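Local coordinates for 3-hydroxyisobutyrate dehydrogenase family protein (PDB 3PDU) that probably reduces succinic semialdehyde to gamma-hydroxybutyrate with NADPH, as a member of the beta-hydroxyacid dehydrogenase family, at residues F228-Q238 against R269-A280. Residues are numbered along the deposited sequence; the frame is centred on the assembly and turned at random.
Sequences FPTSFPLKHMQ and RAAGHADEDFAA. With NAP (NADP nicotinamide-adenine-dinucleotide phosphate), chain I.
Pro-233 and Asp-277 form a single beta bridge, where Phe-232 O accepts from Phe-278 N and Leu-234 N, in the first turn of helix 234-251, gives its hydrogen to Glu-276 O; Lys-235 N adds a bond to Ala-274 O. How one carboxylate can shape a neighbouring loop is illustrated by Asp-277: with CG anti to the backbone N (chi1 -168°), its OD1 takes Ser-231 N at 2.8 Å and Phe-232 N at 3.0 Å, both on the anti side, while OD2 closes an Asx turn with Ala-279 N and pairs with Lys-219. Thr-230 OG1 donates in the carbonyl plane to Asp-275 O, 2.6 Å away. The edge of Phe-232, led by CD2, meets the face of Phe-278 in a T-shaped pair (planes at 67°), and Met-237 SD lies obliquely to the latter ring. Ala-280 CA sits over a face of Phe-228, 3.9 Å from the ring centroid. On the more open side, Lys-235 NZ bridges to Asp-275 OD1 at 2.8 Å, and Lys-235 CB rests on the guanidinium face of Arg-269, whose NH1 reaches Gln-238 OE1 at 2.8 Å. A leucine in place of Arg-269 would probably cost Gln-238 OE1 this donor and leave Lys-235 CB without its flat cover. The loop thus braced presents Ser-231 O to NADP N7N at 2.9 Å, making this part of the helical C-terminal domain a wall of the nicotinamide pocket.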
ATOM      1  N   PHE A 228     -13.976  21.124   7.818  1.00 22.77           N
ATOM      2  CA  PHE A 228     -14.532  20.095   6.935  1.00 25.94           C
ATOM      3  C   PHE A 228     -16.035  19.892   7.115  1.00 23.54           C
ATOM      4  O   PHE A 228     -16.483  18.799   7.484  1.00 19.88           O
ATOM      5  CB  PHE A 228     -13.773  18.769   7.123  1.00 22.48           C
ATOM      6  CG  PHE A 228     -12.288  18.906   6.938  1.00 22.66           C
ATOM      7  CD1 PHE A 228     -11.714  18.738   5.683  1.00 19.57           C
ATOM      8  CD2 PHE A 228     -11.475  19.246   8.000  1.00 24.32           C
ATOM      9  CE1 PHE A 228     -10.355  18.877   5.502  1.00 19.29           C
ATOM     10  CE2 PHE A 228     -10.110  19.399   7.824  1.00 24.98           C
ATOM     11  CZ  PHE A 228      -9.549  19.219   6.576  1.00 18.99           C
ATOM     12  N   PRO A 229     -16.823  20.941   6.829  1.00 25.12           N
ATOM     13  CA  PRO A 229     -18.282  20.820   6.914  1.00 21.22           C
ATOM     14  C   PRO A 229     -18.764  19.713   5.973  1.00 24.08           C
ATOM     15  O   PRO A 229     -18.298  19.605   4.836  1.00 18.56           O
ATOM     16  CB  PRO A 229     -18.779  22.187   6.447  1.00 21.50           C
ATOM     17  CG  PRO A 229     -17.662  22.720   5.595  1.00 27.49           C
ATOM     18  CD  PRO A 229     -16.400  22.209   6.211  1.00 25.46           C
ATOM     19  N   THR A 230     -19.688  18.886   6.448  1.00 21.50           N
ATOM     20  CA  THR A 230     -19.960  17.619   5.780  1.00 22.93           C
ATOM     21  C   THR A 230     -20.825  17.731   4.535  1.00 24.56           C
ATOM     22  O   THR A 230     -21.991  18.110   4.622  1.00 24.81           O
ATOM     23  CB  THR A 230     -20.614  16.630   6.755  1.00 21.74           C
ATOM     24  OG1 THR A 230     -19.819  16.552   7.944  1.00 21.78           O
ATOM     25  CG2 THR A 230     -20.718  15.249   6.123  1.00 16.40           C
ATOM     26  N   SER A 231     -20.252  17.405   3.374  1.00 17.62           N
ATOM     27  CA  SER A 231     -21.062  17.203   2.172  1.00 17.10           C
ATOM     28  C   SER A 231     -21.249  15.710   1.912  1.00 21.71           C
ATOM     29  O   SER A 231     -22.354  15.248   1.660  1.00 22.52           O
ATOM     30  CB  SER A 231     -20.442  17.873   0.946  1.00 22.05           C
ATOM     31  OG  SER A 231     -20.583  19.284   1.029  1.00 28.87           O
ATOM     32  N   PHE A 232     -20.152  14.966   1.966  1.00 16.02           N
ATOM     33  CA  PHE A 232     -20.205  13.517   1.823  1.00 13.59           C
ATOM     34  C   PHE A 232     -19.457  12.948   3.023  1.00 13.84           C
ATOM     35  O   PHE A 232     -18.249  13.155   3.157  1.00 17.27           O
ATOM     36  CB  PHE A 232     -19.549  13.105   0.499  1.00 13.91           C
ATOM     37  CG  PHE A 232     -19.483  11.618   0.269  1.00 19.38           C
ATOM     38  CD1 PHE A 232     -20.565  10.805   0.560  1.00 17.42           C
ATOM     39  CD2 PHE A 232     -18.348  11.044  -0.291  1.00 19.36           C
ATOM     40  CE1 PHE A 232     -20.510   9.429   0.316  1.00 20.31           C
ATOM     41  CE2 PHE A 232     -18.283   9.680  -0.546  1.00 19.14           C
ATOM     42  CZ  PHE A 232     -19.360   8.869  -0.235  1.00 17.17           C
ATOM     43  N   PRO A 233     -20.189  12.292   3.941  1.00 16.82           N
ATOM     44  CA  PRO A 233     -19.592  11.822   5.199  1.00 17.62           C
ATOM     45  C   PRO A 233     -18.406  10.901   4.952  1.00 18.43           C
ATOM     46  O   PRO A 233     -18.476  10.016   4.100  1.00 16.09           O
ATOM     47  CB  PRO A 233     -20.738  11.064   5.874  1.00 17.80           C
ATOM     48  CG  PRO A 233     -21.978  11.754   5.348  1.00 16.25           C
ATOM     49  CD  PRO A 233     -21.641  12.028   3.891  1.00 14.83           C
ATOM     50  N   LEU A 234     -17.315  11.134   5.673  1.00 16.59           N
ATOM     51  CA  LEU A 234     -16.115  10.319   5.512  1.00 14.48           C
ATOM     52  C   LEU A 234     -16.424   8.826   5.686  1.00 15.33           C
ATOM     53  O   LEU A 234     -15.923   7.984   4.931  1.00 15.93           O
ATOM     54  CB  LEU A 234     -15.028  10.781   6.495  1.00 14.64           C
ATOM     55  CG  LEU A 234     -13.644  10.168   6.285  1.00 17.63           C
ATOM     56  CD1 LEU A 234     -12.581  11.220   6.550  1.00 17.21           C
ATOM     57  CD2 LEU A 234     -13.453   8.960   7.191  1.00 15.76           C
ATOM     58  N   LYS A 235     -17.247   8.491   6.681  1.00 13.14           N
ATOM     59  CA  LYS A 235     -17.628   7.087   6.882  1.00 14.33           C
ATOM     60  C   LYS A 235     -18.243   6.459   5.635  1.00 14.12           C
ATOM     61  O   LYS A 235     -18.074   5.258   5.402  1.00 14.99           O
ATOM     62  CB  LYS A 235     -18.576   6.920   8.081  1.00 18.73           C
ATOM     63  CG  LYS A 235     -19.917   7.649   7.914  1.00 18.94           C
ATOM     64  CD  LYS A 235     -20.715   7.628   9.224  1.00 24.63           C
ATOM     65  CE  LYS A 235     -22.028   8.390   9.070  1.00 25.16           C
ATOM     66  NZ  LYS A 235     -22.713   8.560  10.389  1.00 22.94           N
ATOM     67  N   HIS A 236     -18.970   7.241   4.839  1.00 17.92           N
ATOM     68  CA  HIS A 236     -19.588   6.674   3.633  1.00 16.41           C
ATOM     69  C   HIS A 236     -18.610   6.540   2.482  1.00 15.36           C
ATOM     70  O   HIS A 236     -18.720   5.618   1.666  1.00 19.12           O
ATOM     71  CB  HIS A 236     -20.839   7.464   3.219  1.00 15.16           C
ATOM     72  CG  HIS A 236     -21.932   7.393   4.236  1.00 20.86           C
ATOM     73  ND1 HIS A 236     -22.854   8.399   4.423  1.00 21.27           N
ATOM     74  CD2 HIS A 236     -22.229   6.435   5.148  1.00 14.06           C
ATOM     75  CE1 HIS A 236     -23.683   8.056   5.393  1.00 19.09           C
ATOM     76  NE2 HIS A 236     -23.320   6.871   5.854  1.00 25.02           N
ATOM     77  N   MET A 237     -17.639   7.449   2.413  1.00 13.62           N
ATOM     78  CA  MET A 237     -16.547   7.279   1.454  1.00 17.22           C
ATOM     79  C   MET A 237     -15.788   5.985   1.767  1.00 15.98           C
ATOM     80  O   MET A 237     -15.432   5.216   0.858  1.00 13.51           O
ATOM     81  CB  MET A 237     -15.583   8.470   1.491  1.00 16.16           C
ATOM     82  CG  MET A 237     -14.356   8.315   0.545  1.00 17.56           C
ATOM     83  SD  MET A 237     -14.729   8.603  -1.204  1.00 22.43           S
ATOM     84  CE  MET A 237     -15.211   6.979  -1.722  1.00 15.55           C
ATOM     85  N   GLN A 238     -15.536   5.738   3.051  1.00 15.76           N
ATOM     86  CA  GLN A 238     -14.772   4.545   3.436  1.00 16.27           C
ATOM     87  C   GLN A 238     -15.594   3.294   3.105  1.00 17.56           C
ATOM     88  O   GLN A 238     -15.073   2.313   2.568  1.00 14.99           O
ATOM     89  CB  GLN A 238     -14.378   4.583   4.919  1.00 16.27           C
ATOM     90  CG  GLN A 238     -13.353   3.508   5.286  1.00 14.33           C
ATOM     91  CD  GLN A 238     -14.014   2.208   5.701  1.00 17.90           C
ATOM     92  OE1 GLN A 238     -14.849   2.195   6.601  1.00 18.22           O
ATOM     93  NE2 GLN A 238     -13.624   1.102   5.063  1.00 11.91           N
ATOM     94  N   ARG A 269     -11.314   7.536  10.085  1.00 16.96           N
ATOM     95  CA  ARG A 269     -12.395   7.099  10.977  1.00 24.64           C
ATOM     96  C   ARG A 269     -11.884   6.858  12.385  1.00 28.33           C
ATOM     97  O   ARG A 269     -12.475   7.332  13.350  1.00 27.81           O
ATOM     98  CB  ARG A 269     -13.040   5.799  10.485  1.00 29.87           C
ATOM     99  CG  ARG A 269     -13.968   5.954   9.317  1.00 25.54           C
ATOM    100  CD  ARG A 269     -14.659   4.627   8.988  1.00 29.15           C
ATOM    101  NE  ARG A 269     -15.907   4.449   9.727  1.00 33.51           N
ATOM    102  CZ  ARG A 269     -16.987   3.827   9.246  1.00 41.52           C
ATOM    103  NH1 ARG A 269     -16.987   3.317   8.009  1.00 30.50           N
ATOM    104  NH2 ARG A 269     -18.076   3.719  10.002  1.00 43.45           N
ATOM    105  N   ALA A 270     -10.792   6.103  12.505  1.00 26.72           N
ATOM    106  CA  ALA A 270     -10.258   5.767  13.826  1.00 31.06           C
ATOM    107  C   ALA A 270      -9.893   7.025  14.605  1.00 29.18           C
ATOM    108  O   ALA A 270     -10.048   7.080  15.825  1.00 28.97           O
ATOM    109  CB  ALA A 270      -9.051   4.834  13.707  1.00 31.27           C
ATOM    110  N   ALA A 271      -9.424   8.041  13.890  1.00 21.95           N
ATOM    111  CA  ALA A 271      -8.986   9.272  14.530  1.00 23.98           C
ATOM    112  C   ALA A 271     -10.133  10.236  14.839  1.00 26.62           C
ATOM    113  O   ALA A 271      -9.895  11.350  15.305  1.00 27.45           O
ATOM    114  CB  ALA A 271      -7.911   9.955  13.684  1.00 26.51           C
ATOM    115  N   GLY A 272     -11.370   9.818  14.583  1.00 24.72           N
ATOM    116  CA  GLY A 272     -12.528  10.596  15.005  1.00 22.94           C
ATOM    117  C   GLY A 272     -13.181  11.476  13.944  1.00 26.23           C
ATOM    118  O   GLY A 272     -13.982  12.352  14.274  1.00 23.45           O
ATOM    119  N   HIS A 273     -12.876  11.238  12.670  1.00 20.82           N
ATOM    120  CA  HIS A 273     -13.390  12.113  11.605  1.00 22.91           C
ATOM    121  C   HIS A 273     -14.518  11.488  10.767  1.00 21.78           C
ATOM    122  O   HIS A 273     -14.831  11.966   9.670  1.00 17.80           O
ATOM    123  CB  HIS A 273     -12.237  12.580  10.699  1.00 18.36           C
ATOM    124  CG  HIS A 273     -11.066  13.127  11.456  1.00 25.61           C
ATOM    125  ND1 HIS A 273     -11.129  14.303  12.175  1.00 29.60           N
ATOM    126  CD2 HIS A 273      -9.807  12.653  11.620  1.00 25.47           C
ATOM    127  CE1 HIS A 273      -9.960  14.531  12.746  1.00 35.47           C
ATOM    128  NE2 HIS A 273      -9.140  13.544  12.428  1.00 29.81           N
ATOM    129  N   ALA A 274     -15.140  10.438  11.290  1.00 19.56           N
ATOM    130  CA  ALA A 274     -16.130   9.678  10.521  1.00 21.34           C
ATOM    131  C   ALA A 274     -17.289  10.537  10.012  1.00 21.59           C
ATOM    132  O   ALA A 274     -17.812  10.286   8.930  1.00 20.49           O
ATOM    133  CB  ALA A 274     -16.666   8.500  11.342  1.00 21.42           C
ATOM    134  N   ASP A 275     -17.694  11.538  10.793  1.00 16.74           N
ATOM    135  CA  ASP A 275     -18.865  12.344  10.434  1.00 17.21           C
ATOM    136  C   ASP A 275     -18.519  13.689   9.782  1.00 19.29           C
ATOM    137  O   ASP A 275     -19.405  14.491   9.494  1.00 23.35           O
ATOM    138  CB  ASP A 275     -19.771  12.566  11.654  1.00 25.25           C
ATOM    139  CG  ASP A 275     -20.485  11.290  12.086  1.00 36.74           C
ATOM    140  OD1 ASP A 275     -21.030  10.581  11.215  1.00 31.45           O
ATOM    141  OD2 ASP A 275     -20.515  11.009  13.296  1.00 43.94           O
ATOM    142  N   GLU A 276     -17.234  13.931   9.551  1.00 15.56           N
ATOM    143  CA  GLU A 276     -16.816  15.126   8.834  1.00 17.82           C
ATOM    144  C   GLU A 276     -16.868  14.851   7.334  1.00 19.83           C
ATOM    145  O   GLU A 276     -17.112  13.726   6.922  1.00 17.70           O
ATOM    146  CB  GLU A 276     -15.404  15.520   9.258  1.00 17.99           C
ATOM    147  CG  GLU A 276     -15.312  15.972  10.725  1.00 20.93           C
ATOM    148  CD  GLU A 276     -13.878  16.148  11.179  1.00 32.80           C
ATOM    149  OE1 GLU A 276     -13.166  17.005  10.613  1.00 33.69           O
ATOM    150  OE2 GLU A 276     -13.458  15.429  12.104  1.00 36.97           O
ATOM    151  N   ASP A 277     -16.655  15.872   6.512  1.00 14.87           N
ATOM    152  CA  ASP A 277     -16.579  15.629   5.076  1.00 18.55           C
ATOM    153  C   ASP A 277     -15.448  14.651   4.774  1.00 19.64           C
ATOM    154  O   ASP A 277     -14.429  14.627   5.484  1.00 16.44           O
ATOM    155  CB  ASP A 277     -16.327  16.931   4.319  1.00 22.34           C
ATOM    156  CG  ASP A 277     -16.542  16.771   2.823  1.00 21.51           C
ATOM    157  OD1 ASP A 277     -17.713  16.660   2.410  1.00 19.06           O
ATOM    158  OD2 ASP A 277     -15.545  16.748   2.074  1.00 18.61           O
ATOM    159  N   PHE A 278     -15.589  13.870   3.701  1.00 15.74           N
ATOM    160  CA  PHE A 278     -14.529  12.926   3.350  1.00 17.66           C
ATOM    161  C   PHE A 278     -13.179  13.578   3.076  1.00 15.01           C
ATOM    162  O   PHE A 278     -12.142  12.910   3.148  1.00 17.08           O
ATOM    163  CB  PHE A 278     -14.947  11.948   2.228  1.00 13.01           C
ATOM    164  CG  PHE A 278     -14.898  12.521   0.831  1.00 16.76           C
ATOM    165  CD1 PHE A 278     -13.994  12.011  -0.105  1.00 20.63           C
ATOM    166  CD2 PHE A 278     -15.802  13.496   0.422  1.00 18.02           C
ATOM    167  CE1 PHE A 278     -13.968  12.488  -1.413  1.00 16.77           C
ATOM    168  CE2 PHE A 278     -15.784  13.994  -0.891  1.00 18.41           C
ATOM    169  CZ  PHE A 278     -14.852  13.488  -1.809  1.00 18.88           C
ATOM    170  N   ALA A 279     -13.168  14.877   2.795  1.00 16.02           N
ATOM    171  CA  ALA A 279     -11.893  15.583   2.628  1.00 18.24           C
ATOM    172  C   ALA A 279     -11.060  15.532   3.913  1.00 18.68           C
ATOM    173  O   ALA A 279      -9.840  15.734   3.899  1.00 18.05           O
ATOM    174  CB  ALA A 279     -12.124  17.047   2.193  1.00 15.22           C
ATOM    175  N   ALA A 280     -11.725  15.263   5.028  1.00 17.25           N
ATOM    176  CA  ALA A 280     -11.054  15.233   6.319  1.00 18.59           C
ATOM    177  C   ALA A 280     -10.038  14.097   6.453  1.00 18.58           C
ATOM    178  O   ALA A 280      -9.341  14.009   7.460  1.00 16.47           O
ATOM    179  CB  ALA A 280     -12.078  15.187   7.448  1.00 16.84           C
TER
HETATM  180  PA  NAP I 301     -26.572  10.074   5.945  1.00 23.05           P
HETATM  181  O1A NAP I 301     -25.628   9.429   6.874  1.00 21.29           O
HETATM  182  O2A NAP I 301     -26.757  11.514   6.188  1.00 22.17           O
HETATM  183  O5B NAP I 301     -27.982   9.329   5.935  1.00 21.12           O
HETATM  184  C5B NAP I 301     -28.142   7.936   6.014  1.00 20.90           C
HETATM  185  C4B NAP I 301     -29.643   7.645   6.046  1.00 17.54           C
HETATM  186  O4B NAP I 301     -29.835   6.248   6.223  1.00 20.01           O
HETATM  187  C3B NAP I 301     -30.365   8.328   7.215  1.00 21.66           C
HETATM  188  O3B NAP I 301     -31.690   8.606   6.799  1.00 21.08           O
HETATM  189  C2B NAP I 301     -30.406   7.236   8.271  1.00 17.60           C
HETATM  190  O2B NAP I 301     -31.477   7.287   9.179  1.00 21.47           O
HETATM  191  C1B NAP I 301     -30.602   6.029   7.377  1.00 16.23           C
HETATM  192  N9A NAP I 301     -30.207   4.772   8.021  1.00 22.27           N
HETATM  193  C8A NAP I 301     -28.954   4.355   8.380  1.00 22.05           C
HETATM  194  N7A NAP I 301     -29.079   3.117   8.929  1.00 18.40           N
HETATM  195  C5A NAP I 301     -30.375   2.749   8.902  1.00 19.05           C
HETATM  196  C6A NAP I 301     -31.037   1.601   9.316  1.00 21.86           C
HETATM  197  N6A NAP I 301     -30.358   0.584   9.858  1.00 21.73           N
HETATM  198  N1A NAP I 301     -32.401   1.534   9.157  1.00 21.65           N
HETATM  199  C2A NAP I 301     -33.102   2.580   8.587  1.00 20.32           C
HETATM  200  N3A NAP I 301     -32.436   3.715   8.177  1.00 19.87           N
HETATM  201  C4A NAP I 301     -31.095   3.790   8.337  1.00 19.96           C
HETATM  202  O3  NAP I 301     -25.999   9.751   4.484  1.00 22.97           O
HETATM  203  PN  NAP I 301     -26.179  10.440   3.052  1.00 19.45           P
HETATM  204  O1N NAP I 301     -24.983  11.262   2.798  1.00 25.96           O
HETATM  205  O2N NAP I 301     -27.564  10.965   2.947  1.00 17.42           O
HETATM  206  O5D NAP I 301     -26.034   9.099   2.176  1.00 24.54           O
HETATM  207  C5D NAP I 301     -27.125   8.279   1.823  1.00 20.82           C
HETATM  208  C4D NAP I 301     -26.633   7.374   0.700  1.00 21.78           C
HETATM  209  O4D NAP I 301     -26.271   8.163  -0.417  1.00 21.11           O
HETATM  210  C3D NAP I 301     -25.361   6.637   1.109  1.00 18.53           C
HETATM  211  O3D NAP I 301     -25.368   5.373   0.463  1.00 20.04           O
HETATM  212  C2D NAP I 301     -24.240   7.469   0.522  1.00 21.31           C
HETATM  213  O2D NAP I 301     -23.065   6.711   0.271  1.00 19.17           O
HETATM  214  C1D NAP I 301     -24.926   7.912  -0.764  1.00 20.92           C
HETATM  215  N1N NAP I 301     -24.406   9.127  -1.392  1.00 22.84           N
HETATM  216  C2N NAP I 301     -24.028  10.206  -0.641  1.00 15.83           C
HETATM  217  C3N NAP I 301     -23.561  11.363  -1.271  1.00 23.48           C
HETATM  218  C7N NAP I 301     -23.164  12.584  -0.473  1.00 22.14           C
HETATM  219  O7N NAP I 301     -22.365  13.541  -1.097  1.00 27.36           O
HETATM  220  N7N NAP I 301     -23.534  12.749   0.800  1.00 20.85           N
HETATM  221  C4N NAP I 301     -23.496  11.403  -2.662  1.00 23.83           C
HETATM  222  C5N NAP I 301     -23.904  10.306  -3.422  1.00 23.14           C
HETATM  223  C6N NAP I 301     -24.372   9.172  -2.769  1.00 27.40           C
HETATM  224  P2B NAP I 301     -31.303   8.042  10.592  1.00 23.61           P
HETATM  225  O1X NAP I 301     -32.286   7.372  11.506  1.00 20.56           O
HETATM  226  O2X NAP I 301     -29.873   7.892  11.066  1.00 22.06           O
HETATM  227  O3X NAP I 301     -31.610   9.501  10.423  1.00 21.11           O
HETATM  228  O   HOH W   1     -14.108  20.092  10.475  1.00 37.39           O